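Local coordinates for protein dihydrodipicolinate synthase (Agrobacterium tumefaciens, PDB 3B4U) that probably catalyses, as a TIM-barrel lyase of the dihydrodipicolinate synthase family, the condensation of pyruvate with an aldehyde through a Schiff base, as relatives do in lysine biosynthesis, at residues V213-V221 and P232-E240; N101-Y109 and A120-K128. All coordinates share one frame; numbering follows the deposited sequence.

Contact 1 (V213-V221 and P232-E240); sequences VANFLTQEV and PRIVDLVVE
Leu217 and Ile234 pass alongside each other, pointing opposite ways, where the 3-10 turn and N-cap after the last strand of this (beta/alpha)8 barrel, with the first turn of helix 218-225, meet helix 232-240. Ile234 supplies the central methyl: bent at chi2 (-76°), its chain carries CD1 to 3.6 Å from CD1 of Leu217 and 3.9 Å from CG1 of Val213, with CB of Glu220 beside it. One turn on, Leu237 reaches out tip to tip with Leu217, and its CD2 also lies at the edge of the Phe216 ring, near the ring plane, 3.9 Å from CE1. Branched aliphatic residues suit this buried seam because each methyl can serve a different neighbour: in Val213, CG1 faces Ile234 while CG2 meets CG2 of Val238. Helix 275-289 closes one flank through Phe289, which touches Leu217 and Ile234. Polar chemistry is kept to the margin. Arg233, salt-bridged to Asp231, crosses Glu220, whose OE2 is 4.6 Å from Arg233 NH2 and well out of the guanidinium plane, so no N-H points at it. A water joins them instead, donating to Glu220 OE2 at 2.7 Å and accepting from Arg233 NH2 at 3.0 Å.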
loop_
_atom_site.group_PDB
_atom_site.type_symbol
_atom_site.label_atom_id
_atom_site.label_comp_id
_atom_site.label_asym_id
_atom_site.label_seq_id
_atom_site.Cartn_x
_atom_site.Cartn_y
_atom_site.Cartn_z
ATOM N N VAL B 213 -19.433 -9.510 -7.724
ATOM C CA VAL B 213 -20.358 -10.147 -8.637
ATOM C C VAL B 213 -21.636 -9.345 -8.787
ATOM O O VAL B 213 -22.260 -9.388 -9.838
ATOM C CB VAL B 213 -20.616 -11.636 -8.211
ATOM C CG1 VAL B 213 -21.752 -12.249 -8.991
ATOM C CG2 VAL B 213 -19.309 -12.443 -8.337
ATOM N N ALA B 214 -22.015 -8.581 -7.762
ATOM C CA ALA B 214 -23.192 -7.742 -7.821
ATOM C C ALA B 214 -23.080 -6.610 -8.850
ATOM O O ALA B 214 -24.088 -5.983 -9.141
ATOM C CB ALA B 214 -23.524 -7.147 -6.435
ATOM N N ASN B 215 -21.908 -6.386 -9.433
ATOM C CA ASN B 215 -21.814 -5.455 -10.569
ATOM C C ASN B 215 -22.528 -5.988 -11.811
ATOM O O ASN B 215 -22.866 -5.191 -12.682
ATOM C CB ASN B 215 -20.361 -5.210 -10.952
ATOM C CG ASN B 215 -19.642 -4.278 -10.008
ATOM O OD1 ASN B 215 -19.820 -3.055 -10.092
ATOM N ND2 ASN B 215 -18.819 -4.831 -9.151
ATOM N N PHE B 216 -22.771 -7.297 -11.905
ATOM C CA PHE B 216 -23.347 -7.875 -13.112
ATOM C C PHE B 216 -24.395 -8.938 -12.875
ATOM O O PHE B 216 -25.017 -9.337 -13.853
ATOM C CB PHE B 216 -22.250 -8.345 -14.092
ATOM C CG PHE B 216 -21.391 -9.426 -13.538
ATOM C CD1 PHE B 216 -21.759 -10.762 -13.673
ATOM C CD2 PHE B 216 -20.211 -9.148 -12.897
ATOM C CE1 PHE B 216 -21.002 -11.768 -13.144
ATOM C CE2 PHE B 216 -19.450 -10.164 -12.358
ATOM C CZ PHE B 216 -19.851 -11.486 -12.490
ATOM N N LEU B 217 -24.608 -9.373 -11.637
ATOM C CA LEU B 217 -25.680 -10.319 -11.267
ATOM C C LEU B 217 -26.334 -9.787 -9.992
ATOM O O LEU B 217 -26.346 -10.441 -8.938
ATOM C CB LEU B 217 -25.168 -11.748 -11.100
ATOM C CG LEU B 217 -24.835 -12.496 -12.390
ATOM C CD1 LEU B 217 -23.996 -13.750 -12.048
ATOM C CD2 LEU B 217 -26.101 -12.875 -13.147
ATOM N N THR B 218 -26.816 -8.558 -10.045
ATOM C CA THR B 218 -27.271 -7.882 -8.830
ATOM C C THR B 218 -28.395 -8.619 -8.110
ATOM O O THR B 218 -28.305 -8.854 -6.904
ATOM C CB THR B 218 -27.690 -6.444 -9.122
ATOM O OG1 THR B 218 -26.650 -5.763 -9.841
ATOM C CG2 THR B 218 -27.961 -5.741 -7.813
ATOM N N GLN B 219 -29.458 -8.960 -8.851
ATOM C CA GLN B 219 -30.578 -9.643 -8.221
ATOM C C GLN B 219 -30.184 -10.978 -7.610
ATOM O O GLN B 219 -30.644 -11.339 -6.527
ATOM C CB GLN B 219 -31.717 -9.830 -9.224
ATOM C CG GLN B 219 -32.602 -8.622 -9.335
ATOM C CD GLN B 219 -33.464 -8.472 -8.097
ATOM O OE1 GLN B 219 -34.249 -9.378 -7.765
ATOM N NE2 GLN B 219 -33.371 -7.343 -7.423
ATOM N N GLU B 220 -29.321 -11.699 -8.296
ATOM C CA GLU B 220 -28.906 -13.003 -7.810
ATOM C C GLU B 220 -28.111 -12.892 -6.509
ATOM O O GLU B 220 -28.300 -13.650 -5.558
ATOM C CB GLU B 220 -28.071 -13.749 -8.868
ATOM C CG GLU B 220 -28.858 -14.174 -10.105
ATOM C CD GLU B 220 -29.122 -13.099 -11.137
ATOM O OE1 GLU B 220 -28.687 -11.933 -10.979
ATOM O OE2 GLU B 220 -29.799 -13.440 -12.127
ATOM N N VAL B 221 -27.222 -11.916 -6.439
ATOM C CA VAL B 221 -26.470 -11.686 -5.207
ATOM C C VAL B 221 -27.393 -11.168 -4.107
ATOM O O VAL B 221 -27.219 -11.533 -2.953
ATOM C CB VAL B 221 -25.231 -10.790 -5.420
ATOM C CG1 VAL B 221 -24.501 -10.592 -4.106
ATOM C CG2 VAL B 221 -24.279 -11.409 -6.466
ATOM N N PRO B 232 -26.108 -21.872 -5.899
ATOM C CA PRO B 232 -24.962 -22.632 -6.365
ATOM C C PRO B 232 -24.348 -22.141 -7.670
ATOM O O PRO B 232 -23.152 -22.310 -7.881
ATOM C CB PRO B 232 -25.524 -24.054 -6.495
ATOM C CG PRO B 232 -26.561 -24.106 -5.408
ATOM C CD PRO B 232 -27.230 -22.755 -5.520
ATOM N N ARG B 233 -25.125 -21.519 -8.536
ATOM C CA ARG B 233 -24.579 -21.013 -9.796
ATOM C C ARG B 233 -23.520 -19.933 -9.553
ATOM O O ARG B 233 -22.537 -19.846 -10.258
ATOM C CB ARG B 233 -25.674 -20.399 -10.658
ATOM C CG ARG B 233 -26.816 -21.320 -11.054
ATOM C CD ARG B 233 -27.894 -20.546 -11.756
ATOM N NE ARG B 233 -28.467 -19.534 -10.856
ATOM C CZ ARG B 233 -29.286 -18.565 -11.239
ATOM N NH1 ARG B 233 -29.732 -18.494 -12.483
ATOM N NH2 ARG B 233 -29.680 -17.670 -10.353
ATOM N N ILE B 234 -23.746 -19.076 -8.556
ATOM C CA ILE B 234 -22.813 -18.009 -8.229
ATOM C C ILE B 234 -21.522 -18.600 -7.676
ATOM O O ILE B 234 -20.423 -18.192 -8.016
ATOM C CB ILE B 234 -23.469 -17.040 -7.213
ATOM C CG1 ILE B 234 -24.666 -16.324 -7.851
ATOM C CG2 ILE B 234 -22.447 -16.028 -6.649
ATOM C CD1 ILE B 234 -24.311 -15.198 -8.813
ATOM N N VAL B 235 -21.646 -19.595 -6.797
ATOM C CA VAL B 235 -20.475 -20.284 -6.246
ATOM C C VAL B 235 -19.649 -20.884 -7.378
ATOM O O VAL B 235 -18.428 -20.715 -7.449
ATOM C CB VAL B 235 -20.902 -21.350 -5.222
ATOM C CG1 VAL B 235 -19.683 -22.180 -4.756
ATOM C CG2 VAL B 235 -21.626 -20.692 -4.064
ATOM N N ASP B 236 -20.322 -21.565 -8.292
ATOM C CA ASP B 236 -19.643 -22.167 -9.430
ATOM C C ASP B 236 -18.974 -21.123 -10.324
ATOM O O ASP B 236 -17.860 -21.317 -10.764
ATOM C CB ASP B 236 -20.619 -22.978 -10.290
ATOM C CG ASP B 236 -21.037 -24.294 -9.668
ATOM O OD1 ASP B 236 -20.508 -24.739 -8.631
ATOM O OD2 ASP B 236 -21.922 -24.917 -10.302
ATOM N N LEU B 237 -19.656 -20.010 -10.576
ATOM C CA LEU B 237 -19.061 -18.973 -11.401
ATOM C C LEU B 237 -17.759 -18.488 -10.797
ATOM O O LEU B 237 -16.767 -18.333 -11.498
ATOM C CB LEU B 237 -20.023 -17.811 -11.583
ATOM C CG LEU B 237 -19.476 -16.660 -12.429
ATOM C CD1 LEU B 237 -19.225 -17.155 -13.867
ATOM C CD2 LEU B 237 -20.417 -15.500 -12.393
ATOM N N VAL B 238 -17.772 -18.223 -9.501
ATOM C CA VAL B 238 -16.578 -17.702 -8.850
ATOM C C VAL B 238 -15.421 -18.702 -8.961
ATOM O O VAL B 238 -14.282 -18.322 -9.220
ATOM C CB VAL B 238 -16.889 -17.300 -7.409
ATOM C CG1 VAL B 238 -15.595 -16.980 -6.626
ATOM C CG2 VAL B 238 -17.870 -16.112 -7.416
ATOM N N VAL B 239 -15.691 -20.002 -8.849
ATOM C CA VAL B 239 -14.630 -20.987 -9.041
ATOM C C VAL B 239 -14.134 -20.992 -10.467
ATOM O O VAL B 239 -12.940 -21.034 -10.721
ATOM C CB VAL B 239 -15.083 -22.445 -8.667
ATOM C CG1 VAL B 239 -13.972 -23.437 -8.996
ATOM C CG2 VAL B 239 -15.406 -22.480 -7.227
ATOM N N GLU B 240 -15.044 -21.012 -11.425
ATOM C CA GLU B 240 -14.652 -21.045 -12.844
ATOM C C GLU B 240 -13.779 -19.849 -13.199
ATOM O O GLU B 240 -12.880 -19.944 -14.042
ATOM C CB GLU B 240 -15.891 -21.063 -13.736
ATOM C CG GLU B 240 -16.712 -22.305 -13.616
ATOM C CD GLU B 240 -16.134 -23.528 -14.298
ATOM O OE1 GLU B 240 -15.325 -23.373 -15.228
ATOM O OE2 GLU B 240 -16.531 -24.654 -13.915
HETATM O O HOH W 1 -31.182 -15.775 -12.150
#

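Contact 2 (N101-Y109 and A120-K128); sequences NILLAPPSY and AWFSAVFSK
Pro106 and Phe122 mark the nearest backbone approach, 7.7 Å between their CA atoms, where the extended chain leaving strand 101-104 passes over helix 120-128. The strand and helix axes stay 12.8 Å apart at their closest and run roughly antiparallel, at 149°, a separation wide enough for large side chains to fill. Leu104, the last residue of the strand, points at the helix. Its first torsion (-177°) swings CG away from the backbone N and carries CD2 to the edge of the Phe122 ring, near the plane, 3.7 Å from CE1. The same methyl stands 4.0 Å from CE1 of Phe126, so one branch serves two aromatic rings, and Val125 CG1 borders it as well. This is the strand-to-helix half of a beta-alpha-beta crossover in the TIM barrel, completed by strand 136-140, and Leu104 belongs to the apolar layer between barrel wall and outer helices.

Beyond the strand, prolines suit a chain that must stay extended and offer compact, puckered apolar rings. Pro107 lies across the Trp121 indole in a CH-pi contact: CD sits 3.4 Å from the centroid of the six-membered ring, only 10° off its normal. Proline CD, bonded to the amide nitrogen, carries slightly acidic hydrogens well matched to an electron-rich indole. Val125 CG2 lies against the opposite face near its rim, so the indole has an aliphatic group on each side. Pro107 also packs on Pro269 of the second subunit. Between Leu104 and Pro107, Pro106 sets its CB 4.1 Å from CZ of Phe122, while the carbonyl oxygen of Ala105 stands 3.7 Å from Trp121 CH2.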
loop_
_atom_site.group_PDB
_atom_site.type_symbol
_atom_site.label_atom_id
_atom_site.label_comp_id
_atom_site.label_asym_id
_atom_site.label_seq_id
_atom_site.Cartn_x
_atom_site.Cartn_y
_atom_site.Cartn_z
ATOM N N ASN B 101 -20.862 4.735 5.081
ATOM C CA ASN B 101 -19.802 4.042 5.783
ATOM C C ASN B 101 -18.485 4.335 5.102
ATOM O O ASN B 101 -18.434 4.714 3.918
ATOM C CB ASN B 101 -19.965 2.481 5.720
ATOM C CG ASN B 101 -21.126 1.951 6.492
ATOM O OD1 ASN B 101 -21.041 1.755 7.736
ATOM N ND2 ASN B 101 -22.189 1.690 5.807
ATOM N N ILE B 102 -17.411 4.102 5.853
ATOM C CA ILE B 102 -16.084 3.910 5.309
ATOM C C ILE B 102 -15.766 2.416 5.329
ATOM O O ILE B 102 -16.016 1.757 6.322
ATOM C CB ILE B 102 -15.033 4.638 6.183
ATOM C CG1 ILE B 102 -15.396 6.118 6.401
ATOM C CG2 ILE B 102 -13.625 4.500 5.558
ATOM C CD1 ILE B 102 -15.585 6.918 5.129
ATOM N N LEU B 103 -15.189 1.898 4.246
ATOM C CA LEU B 103 -14.610 0.559 4.219
ATOM C C LEU B 103 -13.127 0.757 4.378
ATOM O O LEU B 103 -12.451 1.163 3.433
ATOM C CB LEU B 103 -14.965 -0.140 2.918
ATOM C CG LEU B 103 -14.323 -1.521 2.758
ATOM C CD1 LEU B 103 -14.827 -2.498 3.825
ATOM C CD2 LEU B 103 -14.580 -2.075 1.351
ATOM N N LEU B 104 -12.630 0.534 5.586
ATOM C CA LEU B 104 -11.271 0.891 5.950
ATOM C C LEU B 104 -10.374 -0.324 6.043
ATOM O O LEU B 104 -10.510 -1.166 6.929
ATOM C CB LEU B 104 -11.276 1.637 7.283
ATOM C CG LEU B 104 -9.932 2.153 7.780
ATOM C CD1 LEU B 104 -9.299 3.175 6.838
ATOM C CD2 LEU B 104 -10.078 2.728 9.190
ATOM N N ALA B 105 -9.412 -0.388 5.135
ATOM C CA ALA B 105 -8.395 -1.411 5.196
ATOM C C ALA B 105 -7.351 -1.048 6.242
ATOM O O ALA B 105 -7.066 0.119 6.452
ATOM C CB ALA B 105 -7.715 -1.604 3.834
ATOM N N PRO B 106 -6.735 -2.057 6.867
ATOM C CA PRO B 106 -5.512 -1.783 7.626
ATOM C C PRO B 106 -4.408 -1.344 6.648
ATOM O O PRO B 106 -4.501 -1.601 5.457
ATOM C CB PRO B 106 -5.168 -3.136 8.243
ATOM C CG PRO B 106 -5.669 -4.104 7.209
ATOM C CD PRO B 106 -6.966 -3.511 6.708
ATOM N N PRO B 107 -3.372 -0.702 7.169
ATOM C CA PRO B 107 -2.241 -0.347 6.346
ATOM C C PRO B 107 -1.574 -1.614 5.779
ATOM O O PRO B 107 -1.550 -2.653 6.442
ATOM C CB PRO B 107 -1.356 0.411 7.330
ATOM C CG PRO B 107 -1.680 -0.194 8.682
ATOM C CD PRO B 107 -3.135 -0.422 8.595
ATOM N N SER B 108 -1.028 -1.522 4.567
ATOM C CA SER B 108 -0.672 -2.689 3.769
ATOM C C SER B 108 0.709 -2.597 3.135
ATOM O O SER B 108 0.974 -3.269 2.129
ATOM C CB SER B 108 -1.771 -2.945 2.714
ATOM O OG SER B 108 -1.899 -1.901 1.765
ATOM N N TYR B 109 1.587 -1.789 3.708
ATOM C CA TYR B 109 2.979 -1.737 3.256
ATOM C C TYR B 109 3.851 -2.645 4.129
ATOM O O TYR B 109 4.360 -3.671 3.668
ATOM C CB TYR B 109 3.458 -0.280 3.214
ATOM C CG TYR B 109 4.835 -0.116 2.607
ATOM C CD1 TYR B 109 5.038 0.014 1.232
ATOM C CD2 TYR B 109 5.967 -0.122 3.399
ATOM C CE1 TYR B 109 6.313 0.174 0.712
ATOM C CE2 TYR B 109 7.245 0.021 2.869
ATOM C CZ TYR B 109 7.408 0.160 1.543
ATOM O OH TYR B 109 8.681 0.313 0.992
ATOM N N ALA B 120 -3.445 0.076 17.657
ATOM C CA ALA B 120 -2.922 1.415 17.786
ATOM C C ALA B 120 -3.129 2.230 16.524
ATOM O O ALA B 120 -3.405 3.422 16.588
ATOM C CB ALA B 120 -1.440 1.357 18.157
ATOM N N TRP B 121 -2.999 1.604 15.358
ATOM C CA TRP B 121 -3.171 2.327 14.099
ATOM C C TRP B 121 -4.633 2.776 13.942
ATOM O O TRP B 121 -4.910 3.938 13.670
ATOM C CB TRP B 121 -2.800 1.437 12.911
ATOM C CG TRP B 121 -2.774 2.166 11.606
ATOM C CD1 TRP B 121 -1.720 2.849 11.095
ATOM C CD2 TRP B 121 -3.824 2.259 10.646
ATOM N NE1 TRP B 121 -2.052 3.358 9.868
ATOM C CE2 TRP B 121 -3.342 3.027 9.575
ATOM C CE3 TRP B 121 -5.119 1.767 10.580
ATOM C CZ2 TRP B 121 -4.097 3.269 8.421
ATOM C CZ3 TRP B 121 -5.877 2.006 9.444
ATOM C CH2 TRP B 121 -5.353 2.759 8.381
ATOM N N PHE B 122 -5.571 1.835 14.105
ATOM C CA PHE B 122 -6.971 2.198 13.997
ATOM C C PHE B 122 -7.340 3.266 15.026
ATOM O O PHE B 122 -8.032 4.220 14.713
ATOM C CB PHE B 122 -7.864 0.962 14.144
ATOM C CG PHE B 122 -7.931 0.072 12.933
ATOM C CD1 PHE B 122 -8.575 0.490 11.777
ATOM C CD2 PHE B 122 -7.335 -1.170 12.945
ATOM C CE1 PHE B 122 -8.635 -0.316 10.658
ATOM C CE2 PHE B 122 -7.400 -1.981 11.835
ATOM C CZ PHE B 122 -8.052 -1.561 10.703
ATOM N N SER B 123 -6.885 3.090 16.260
ATOM C CA SER B 123 -7.165 4.099 17.279
ATOM C C SER B 123 -6.676 5.481 16.877
ATOM O O SER B 123 -7.379 6.475 17.050
ATOM C CB SER B 123 -6.509 3.717 18.594
ATOM O OG SER B 123 -6.815 4.692 19.581
ATOM N N ALA B 124 -5.468 5.557 16.326
ATOM C CA ALA B 124 -4.913 6.845 15.904
ATOM C C ALA B 124 -5.699 7.447 14.748
ATOM O O ALA B 124 -5.927 8.651 14.712
ATOM C CB ALA B 124 -3.452 6.683 15.530
ATOM N N VAL B 125 -6.143 6.610 13.819
ATOM C CA VAL B 125 -6.989 7.093 12.718
ATOM C C VAL B 125 -8.290 7.674 13.275
ATOM O O VAL B 125 -8.675 8.777 12.896
ATOM C CB VAL B 125 -7.283 5.964 11.696
ATOM C CG1 VAL B 125 -8.335 6.404 10.672
ATOM C CG2 VAL B 125 -5.994 5.573 10.987
ATOM N N PHE B 126 -8.935 6.971 14.178
ATOM C CA PHE B 126 -10.206 7.425 14.729
ATOM C C PHE B 126 -10.037 8.728 15.507
ATOM O O PHE B 126 -10.869 9.636 15.371
ATOM C CB PHE B 126 -10.847 6.343 15.596
ATOM C CG PHE B 126 -11.090 5.036 14.888
ATOM C CD1 PHE B 126 -11.215 4.944 13.491
ATOM C CD2 PHE B 126 -11.143 3.878 15.617
ATOM C CE1 PHE B 126 -11.370 3.734 12.874
ATOM C CE2 PHE B 126 -11.307 2.664 15.010
ATOM C CZ PHE B 126 -11.435 2.601 13.628
ATOM N N SER B 127 -8.969 8.831 16.294
ATOM C CA SER B 127 -8.682 10.065 17.031
ATOM C C SER B 127 -8.485 11.228 16.086
ATOM O O SER B 127 -8.941 12.348 16.365
ATOM C CB SER B 127 -7.435 9.888 17.896
ATOM O OG SER B 127 -7.138 11.093 18.588
ATOM N N LYS B 128 -7.758 11.007 14.993
ATOM C CA LYS B 128 -7.491 12.037 14.020
ATOM C C LYS B 128 -8.752 12.464 13.264
ATOM O O LYS B 128 -8.951 13.655 13.000
ATOM C CB LYS B 128 -6.405 11.564 13.062
ATOM C CG LYS B 128 -5.949 12.627 12.103
ATOM C CD LYS B 128 -5.289 13.794 12.805
ATOM C CE LYS B 128 -4.615 14.742 11.816
ATOM N NZ LYS B 128 -3.852 15.800 12.545
#

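In the fold
Contacts 1 and 2 lie on opposite sides of the chain's centre, about 30 Å apart between centres, and share no helix or strand. Both are buried, yet their settings differ. Contact 2 ties a barrel strand and its following loop to the helix of the same beta-alpha-beta unit; contact 1 joins the turn and helix start that follow the last strand to helix 232-240, near the C-terminal helices. Aromatic rings against leucine and proline dominate contact 2, whose loop residues also meet the second subunit. Contact 1 relies mainly on aliphatic methyls and has a partly exposed charged margin bridged by water; no other chain of the assembly touches its segments.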